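Long-range contact in Lin2722 protein (Listeria innocua, PDB 3DS8), which is of unknown function but belongs to the alpha/beta hydrolase superfamily and probably acts as a serine hydrolase: residues A[2-14]-A[93-105]. Sequence-based numbering, arbitrary orientation.
Sequences DQIPIILIHGSGG and FTQMDGVGHSNGG. With SO4 (sulfate ion), chain B; SO4 (sulfate ion), chain C.
Sulfate oxygen O3 of chain B is gripped by two backbone amides, one from each segment: S12 N at 2.8 Å, nearly straight (178°), and N103 N at 2.9 Å. S12 OG, swung between its own N and carbonyl carbon (chi1 83°), bonds O4 of this ion and also Q70. The ion sits unusually close to S102 OG, so its relation to that side chain is doubtful. The second sulfate, of chain C, takes the G11 amide on its O1 and sets its S atom near the plane of the H101 ring, at its edge. Nearby, G11 O accepts H10 ND1 (2.8 Å) and G14 N from opposite faces of its carbonyl.

Behind these sulfates, which probably come from the crystallisation liquor, strands 6-9 and 95-101 run parallel in the central sheet. Five backbone bonds join them, from D97 N to P5 O at 2.9 Å through H101 N to I9 O. L8 and V99 lie side by side on one face, CD2 to CB 3.7 Å, where D97 OD2 also makes salt bridges to R59 and R125; on the other, the selenium-bearing M96 lays CE against I7 CG2. I9 CG2 rests on G104 CA at 3.6 Å. At the far end P5 CG sits over a face of the F93 ring, 3.9 Å from its centroid in a CH-pi contact.

The G100-H101-S102-N103-G104 sequence and the strained turn at S102 (phi 54°) are consistent with a nucleophile elbow. Two amides converging on one sulfate oxygen beside it resemble an oxyanion hole, probably assembled jointly by both segments.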
ATOM      1  N   ASP A   2      -8.184   1.986  20.214  1.00 34.37           N
ATOM      2  CA  ASP A   2      -9.108   2.452  19.147  1.00 33.77           C
ATOM      3  C   ASP A   2      -8.453   3.474  18.234  1.00 33.11           C
ATOM      4  O   ASP A   2      -9.056   3.873  17.222  1.00 33.42           O
ATOM      5  CB  ASP A   2     -10.345   3.064  19.775  1.00 35.04           C
ATOM      6  CG  ASP A   2     -11.043   2.102  20.729  1.00 38.69           C
ATOM      7  OD1 ASP A   2     -11.465   0.996  20.274  1.00 41.77           O
ATOM      8  OD2 ASP A   2     -11.155   2.457  21.932  1.00 43.44           O
ATOM      9  N   GLN A   3      -7.240   3.916  18.591  1.00 30.99           N
ATOM     10  CA  GLN A   3      -6.399   4.701  17.673  1.00 29.91           C
ATOM     11  C   GLN A   3      -6.179   3.884  16.436  1.00 26.19           C
ATOM     12  O   GLN A   3      -5.991   2.646  16.547  1.00 25.49           O
ATOM     13  CB  GLN A   3      -5.026   4.969  18.279  1.00 30.06           C
ATOM     14  CG  GLN A   3      -4.985   6.080  19.314  1.00 31.19           C
ATOM     15  CD  GLN A   3      -3.696   6.061  20.107  1.00 31.55           C
ATOM     16  OE1 GLN A   3      -2.702   5.492  19.671  1.00 34.81           O
ATOM     17  NE2 GLN A   3      -3.704   6.684  21.274  1.00 34.12           N
ATOM     18  N   ILE A   4      -6.172   4.527  15.267  1.00 21.37           N
ATOM     19  CA  ILE A   4      -5.861   3.789  14.064  1.00 18.58           C
ATOM     20  C   ILE A   4      -4.565   4.331  13.457  1.00 16.84           C
ATOM     21  O   ILE A   4      -4.548   5.414  12.903  1.00 16.30           O
ATOM     22  CB  ILE A   4      -7.004   3.784  13.033  1.00 19.64           C
ATOM     23  CG1 ILE A   4      -8.287   3.191  13.659  1.00 19.22           C
ATOM     24  CG2 ILE A   4      -6.584   2.913  11.825  1.00 18.20           C
ATOM     25  CD1 ILE A   4      -9.449   2.995  12.640  1.00 18.39           C
ATOM     26  N   PRO A   5      -3.473   3.558  13.579  1.00 15.71           N
ATOM     27  CA  PRO A   5      -2.195   3.978  13.022  1.00 14.86           C
ATOM     28  C   PRO A   5      -2.175   3.907  11.510  1.00 14.14           C
ATOM     29  O   PRO A   5      -2.984   3.198  10.892  1.00 13.84           O
ATOM     30  CB  PRO A   5      -1.180   2.999  13.625  1.00 15.40           C
ATOM     31  CG  PRO A   5      -1.976   1.797  13.914  1.00 17.59           C
ATOM     32  CD  PRO A   5      -3.378   2.252  14.245  1.00 14.97           C
ATOM     33  N   ILE A   6      -1.213   4.602  10.946  1.00 13.91           N
ATOM     34  CA  ILE A   6      -0.962   4.555   9.513  1.00 13.02           C
ATOM     35  C   ILE A   6       0.467   4.061   9.306  1.00 13.72           C
ATOM     36  O   ILE A   6       1.415   4.745   9.681  1.00 14.11           O
ATOM     37  CB  ILE A   6      -1.102   5.936   8.890  1.00 13.22           C
ATOM     38  CG1 ILE A   6      -2.508   6.534   9.164  1.00 13.45           C
ATOM     39  CG2 ILE A   6      -0.672   5.840   7.372  1.00 14.65           C
ATOM     40  CD1 ILE A   6      -2.558   8.046   8.901  1.00 14.95           C
ATOM     41  N   ILE A   7       0.615   2.852   8.768  1.00 12.76           N
ATOM     42  CA  ILE A   7       1.939   2.289   8.473  1.00 13.45           C
ATOM     43  C   ILE A   7       2.387   2.728   7.069  1.00 13.75           C
ATOM     44  O   ILE A   7       1.653   2.574   6.082  1.00 14.07           O
ATOM     45  CB  ILE A   7       1.985   0.777   8.642  1.00 14.12           C
ATOM     46  CG1 ILE A   7       3.418   0.260   8.583  1.00 14.04           C
ATOM     47  CG2 ILE A   7       1.244   0.012   7.596  1.00 19.16           C
ATOM     48  CD1 ILE A   7       3.564  -1.053   9.266  1.00 18.76           C
ATOM     49  N   LEU A   8       3.593   3.262   6.982  1.00 11.91           N
ATOM     50  CA  LEU A   8       4.219   3.701   5.707  1.00 12.13           C
ATOM     51  C   LEU A   8       5.335   2.736   5.366  1.00 13.00           C
ATOM     52  O   LEU A   8       6.298   2.535   6.140  1.00 14.63           O
ATOM     53  CB  LEU A   8       4.797   5.108   5.812  1.00 10.97           C
ATOM     54  CG  LEU A   8       3.777   6.170   6.245  1.00 14.09           C
ATOM     55  CD1 LEU A   8       4.502   7.557   6.367  1.00 14.36           C
ATOM     56  CD2 LEU A   8       2.518   6.204   5.342  1.00 14.06           C
ATOM     57  N   ILE A   9       5.244   2.159   4.168  1.00 12.79           N
ATOM     58  CA  ILE A   9       6.196   1.132   3.723  1.00 12.88           C
ATOM     59  C   ILE A   9       6.845   1.530   2.395  1.00 13.45           C
ATOM     60  O   ILE A   9       6.143   1.792   1.417  1.00 13.86           O
ATOM     61  CB  ILE A   9       5.577  -0.264   3.610  1.00 13.28           C
ATOM     62  CG1 ILE A   9       4.912  -0.651   4.924  1.00 14.65           C
ATOM     63  CG2 ILE A   9       6.657  -1.269   3.226  1.00 13.09           C
ATOM     64  CD1 ILE A   9       4.374  -2.060   4.969  1.00 16.28           C
ATOM     65  N   HIS A  10       8.170   1.537   2.403  1.00 12.84           N
ATOM     66  CA  HIS A  10       9.002   1.880   1.257  1.00 12.37           C
ATOM     67  C   HIS A  10       8.955   0.812   0.141  1.00 12.48           C
ATOM     68  O   HIS A  10       8.444  -0.299   0.349  1.00 13.65           O
ATOM     69  CB  HIS A  10      10.452   2.113   1.729  1.00 11.42           C
ATOM     70  CG  HIS A  10      11.076   0.927   2.400  1.00 12.83           C
ATOM     71  ND1 HIS A  10      11.627  -0.121   1.695  1.00 13.30           N
ATOM     72  CD2 HIS A  10      11.185   0.599   3.711  1.00 13.44           C
ATOM     73  CE1 HIS A  10      12.109  -1.013   2.551  1.00 14.53           C
ATOM     74  NE2 HIS A  10      11.853  -0.600   3.777  1.00 13.76           N
ATOM     75  N   GLY A  11       9.521   1.192  -1.002  1.00 13.04           N
ATOM     76  CA  GLY A  11       9.774   0.326  -2.144  1.00 13.38           C
ATOM     77  C   GLY A  11      11.117  -0.357  -2.004  1.00 13.00           C
ATOM     78  O   GLY A  11      11.887  -0.101  -1.055  1.00 12.75           O
ATOM     79  N   SER A  12      11.433  -1.211  -2.959  1.00 13.41           N
ATOM     80  CA  SER A  12      12.703  -1.903  -2.924  1.00 13.59           C
ATOM     81  C   SER A  12      13.825  -0.870  -3.052  1.00 14.46           C
ATOM     82  O   SER A  12      13.696   0.173  -3.767  1.00 14.89           O
ATOM     83  CB  SER A  12      12.760  -3.056  -3.945  1.00 14.69           C
ATOM     84  OG  SER A  12      13.102  -2.613  -5.225  1.00 15.68           O
ATOM     85  N   GLY A  13      14.864  -1.087  -2.268  1.00 12.73           N
ATOM     86  CA  GLY A  13      15.962  -0.170  -2.155  1.00 13.95           C
ATOM     87  C   GLY A  13      15.760   0.952  -1.161  1.00 14.09           C
ATOM     88  O   GLY A  13      16.704   1.697  -0.839  1.00 14.47           O
ATOM     89  N   GLY A  14      14.544   1.063  -0.618  1.00 13.95           N
ATOM     90  CA  GLY A  14      14.191   2.159   0.258  1.00 14.61           C
ATOM     91  C   GLY A  14      14.413   1.833   1.730  1.00 15.01           C
ATOM     92  O   GLY A  14      15.036   0.824   2.077  1.00 14.54           O
ATOM     93  N   PHE A  93      -3.557  -1.934  19.106  1.00 16.11           N
ATOM     94  CA  PHE A  93      -4.288  -1.477  17.935  1.00 16.16           C
ATOM     95  C   PHE A  93      -5.000  -2.649  17.283  1.00 16.00           C
ATOM     96  O   PHE A  93      -4.363  -3.609  16.893  1.00 17.10           O
ATOM     97  CB  PHE A  93      -3.347  -0.892  16.876  1.00 16.24           C
ATOM     98  CG  PHE A  93      -2.479   0.252  17.343  1.00 14.31           C
ATOM     99  CD1 PHE A  93      -3.032   1.374  17.944  1.00 20.37           C
ATOM    100  CD2 PHE A  93      -1.105   0.212  17.163  1.00 18.27           C
ATOM    101  CE1 PHE A  93      -2.218   2.448  18.349  1.00 19.41           C
ATOM    102  CE2 PHE A  93      -0.283   1.278  17.554  1.00 18.42           C
ATOM    103  CZ  PHE A  93      -0.846   2.383  18.174  1.00 19.17           C
ATOM    104  N   THR A  94      -6.307  -2.550  17.096  1.00 16.23           N
ATOM    105  CA  THR A  94      -7.012  -3.655  16.445  1.00 17.30           C
ATOM    106  C   THR A  94      -7.097  -3.497  14.925  1.00 16.54           C
ATOM    107  O   THR A  94      -7.319  -4.480  14.228  1.00 15.82           O
ATOM    108  CB  THR A  94      -8.407  -3.807  17.014  1.00 18.61           C
ATOM    109  OG1 THR A  94      -9.083  -2.567  16.888  1.00 20.38           O
ATOM    110  CG2 THR A  94      -8.337  -4.197  18.496  1.00 20.19           C
ATOM    111  N   GLN A  95      -6.962  -2.251  14.450  1.00 16.17           N
ATOM    112  CA  GLN A  95      -6.921  -1.907  13.013  1.00 16.82           C
ATOM    113  C   GLN A  95      -5.733  -1.022  12.717  1.00 15.99           C
ATOM    114  O   GLN A  95      -5.250  -0.338  13.602  1.00 15.18           O
ATOM    115  CB  GLN A  95      -8.159  -1.133  12.591  1.00 17.36           C
ATOM    116  CG  GLN A  95      -9.466  -1.841  12.831  1.00 20.47           C
ATOM    117  CD  GLN A  95     -10.621  -1.042  12.276  1.00 21.01           C
ATOM    118  OE1 GLN A  95     -11.116  -0.108  12.913  1.00 29.47           O
ATOM    119  NE2 GLN A  95     -11.045  -1.399  11.085  1.00 26.71           N
HETATM  120  N   MSE A  96      -5.304  -1.011  11.445  1.00 15.92           N
HETATM  121  CA  MSE A  96      -4.334  -0.054  10.958  1.00 18.33           C
HETATM  122  C   MSE A  96      -4.611   0.216   9.478  1.00 15.55           C
HETATM  123  O   MSE A  96      -5.173  -0.617   8.801  1.00 15.50           O
HETATM  124  CB  MSE A  96      -2.948  -0.625  11.091  1.00 18.00           C
HETATM  125  CG  MSE A  96      -2.701  -1.749  10.199  1.00 20.21           C
HETATM  126 SE   MSE A  96      -0.905  -2.474  10.585  1.00 39.17          SE
HETATM  127  CE  MSE A  96      -0.468  -3.200   8.801  1.00 25.97           C
ATOM    128  N   ASP A  97      -4.199   1.377   9.024  1.00 15.19           N
ATOM    129  CA  ASP A  97      -4.173   1.707   7.597  1.00 13.29           C
ATOM    130  C   ASP A  97      -2.725   1.602   7.107  1.00 13.59           C
ATOM    131  O   ASP A  97      -1.808   1.630   7.911  1.00 13.73           O
ATOM    132  CB  ASP A  97      -4.677   3.103   7.392  1.00 13.38           C
ATOM    133  CG  ASP A  97      -6.084   3.273   7.843  1.00 15.95           C
ATOM    134  OD1 ASP A  97      -6.862   2.320   7.755  1.00 15.77           O
ATOM    135  OD2 ASP A  97      -6.409   4.402   8.237  1.00 15.01           O
ATOM    136  N   GLY A  98      -2.518   1.363   5.831  1.00 12.32           N
ATOM    137  CA  GLY A  98      -1.171   1.273   5.292  1.00 13.70           C
ATOM    138  C   GLY A  98      -1.033   1.932   3.937  1.00 12.98           C
ATOM    139  O   GLY A  98      -1.949   1.895   3.141  1.00 15.19           O
ATOM    140  N   VAL A  99       0.109   2.560   3.718  1.00 12.66           N
ATOM    141  CA  VAL A  99       0.481   3.128   2.446  1.00 12.61           C
ATOM    142  C   VAL A  99       1.796   2.482   2.081  1.00 13.83           C
ATOM    143  O   VAL A  99       2.753   2.536   2.851  1.00 14.09           O
ATOM    144  CB  VAL A  99       0.696   4.630   2.523  1.00 12.85           C
ATOM    145  CG1 VAL A  99       1.013   5.176   1.108  1.00 13.34           C
ATOM    146  CG2 VAL A  99      -0.522   5.342   3.126  1.00 12.81           C
ATOM    147  N   GLY A 100       1.871   1.901   0.886  1.00 13.93           N
ATOM    148  CA  GLY A 100       3.089   1.270   0.418  1.00 14.11           C
ATOM    149  C   GLY A 100       3.524   1.701  -0.972  1.00 14.23           C
ATOM    150  O   GLY A 100       2.714   1.710  -1.901  1.00 14.81           O
ATOM    151  N   HIS A 101       4.761   2.140  -1.112  1.00 13.39           N
ATOM    152  CA  HIS A 101       5.304   2.473  -2.422  1.00 13.61           C
ATOM    153  C   HIS A 101       5.807   1.178  -3.047  1.00 14.78           C
ATOM    154  O   HIS A 101       6.627   0.478  -2.434  1.00 13.45           O
ATOM    155  CB  HIS A 101       6.424   3.483  -2.225  1.00 14.43           C
ATOM    156  CG  HIS A 101       7.138   3.906  -3.466  1.00 14.57           C
ATOM    157  ND1 HIS A 101       6.523   4.103  -4.690  1.00 19.06           N
ATOM    158  CD2 HIS A 101       8.449   4.215  -3.645  1.00 14.16           C
ATOM    159  CE1 HIS A 101       7.441   4.494  -5.566  1.00 13.24           C
ATOM    160  NE2 HIS A 101       8.610   4.574  -4.958  1.00 20.11           N
ATOM    161  N   SER A 102       5.340   0.899  -4.252  1.00 15.19           N
ATOM    162  CA  SER A 102       5.826  -0.183  -5.097  1.00 14.94           C
ATOM    163  C   SER A 102       5.801  -1.539  -4.381  1.00 14.88           C
ATOM    164  O   SER A 102       4.728  -1.989  -4.011  1.00 14.07           O
ATOM    165  CB  SER A 102       7.179   0.197  -5.732  1.00 16.98           C
ATOM    166  OG  SER A 102       7.396  -0.673  -6.859  1.00 22.51           O
ATOM    167  N   ASN A 103       6.959  -2.177  -4.151  1.00 14.86           N
ATOM    168  CA  ASN A 103       7.001  -3.437  -3.388  1.00 14.75           C
ATOM    169  C   ASN A 103       6.277  -3.368  -2.045  1.00 13.79           C
ATOM    170  O   ASN A 103       5.707  -4.364  -1.570  1.00 13.76           O
ATOM    171  CB  ASN A 103       8.466  -3.899  -3.171  1.00 15.47           C
ATOM    172  CG  ASN A 103       8.588  -5.396  -2.969  1.00 19.16           C
ATOM    173  OD1 ASN A 103       8.089  -6.162  -3.809  1.00 23.45           O
ATOM    174  ND2 ASN A 103       9.275  -5.846  -1.875  1.00 18.65           N
ATOM    175  N   GLY A 104       6.302  -2.207  -1.425  1.00 12.97           N
ATOM    176  CA  GLY A 104       5.596  -2.006  -0.142  1.00 13.83           C
ATOM    177  C   GLY A 104       4.120  -2.186  -0.226  1.00 13.48           C
ATOM    178  O   GLY A 104       3.487  -2.740   0.695  1.00 13.98           O
ATOM    179  N   GLY A 105       3.532  -1.703  -1.315  1.00 14.64           N
ATOM    180  CA  GLY A 105       2.102  -1.982  -1.585  1.00 14.62           C
ATOM    181  C   GLY A 105       1.790  -3.451  -1.822  1.00 14.29           C
ATOM    182  O   GLY A 105       0.744  -3.939  -1.385  1.00 14.51           O
TER
HETATM  183  S   SO4 B 255       9.844  -2.026  -6.523  1.00 23.64           S
HETATM  184  O1  SO4 B 255       8.613  -2.566  -7.142  1.00 23.03           O
HETATM  185  O2  SO4 B 255      10.222  -0.764  -7.132  1.00 25.94           O
HETATM  186  O3  SO4 B 255       9.639  -1.761  -5.094  1.00 15.87           O
HETATM  187  O4  SO4 B 255      10.929  -3.031  -6.733  1.00 24.36           O
HETATM  188  S   SO4 C 256      11.555   4.165  -2.232  1.00 32.47           S
HETATM  189  O1  SO4 C 256      10.420   4.030  -1.515  1.00 12.41           O
HETATM  190  O2  SO4 C 256      11.344   4.760  -3.589  1.00 33.26           O
HETATM  191  O3  SO4 C 256      12.493   5.064  -1.531  1.00 33.63           O
HETATM  192  O4  SO4 C 256      12.193   2.830  -2.447  1.00 36.65           O
HETATM  193  O   HOH W   1      -7.649  -0.405  18.754  1.00 41.93           O
HETATM  194  O   HOH W   2      -7.230   0.284  16.236  1.00 23.73           O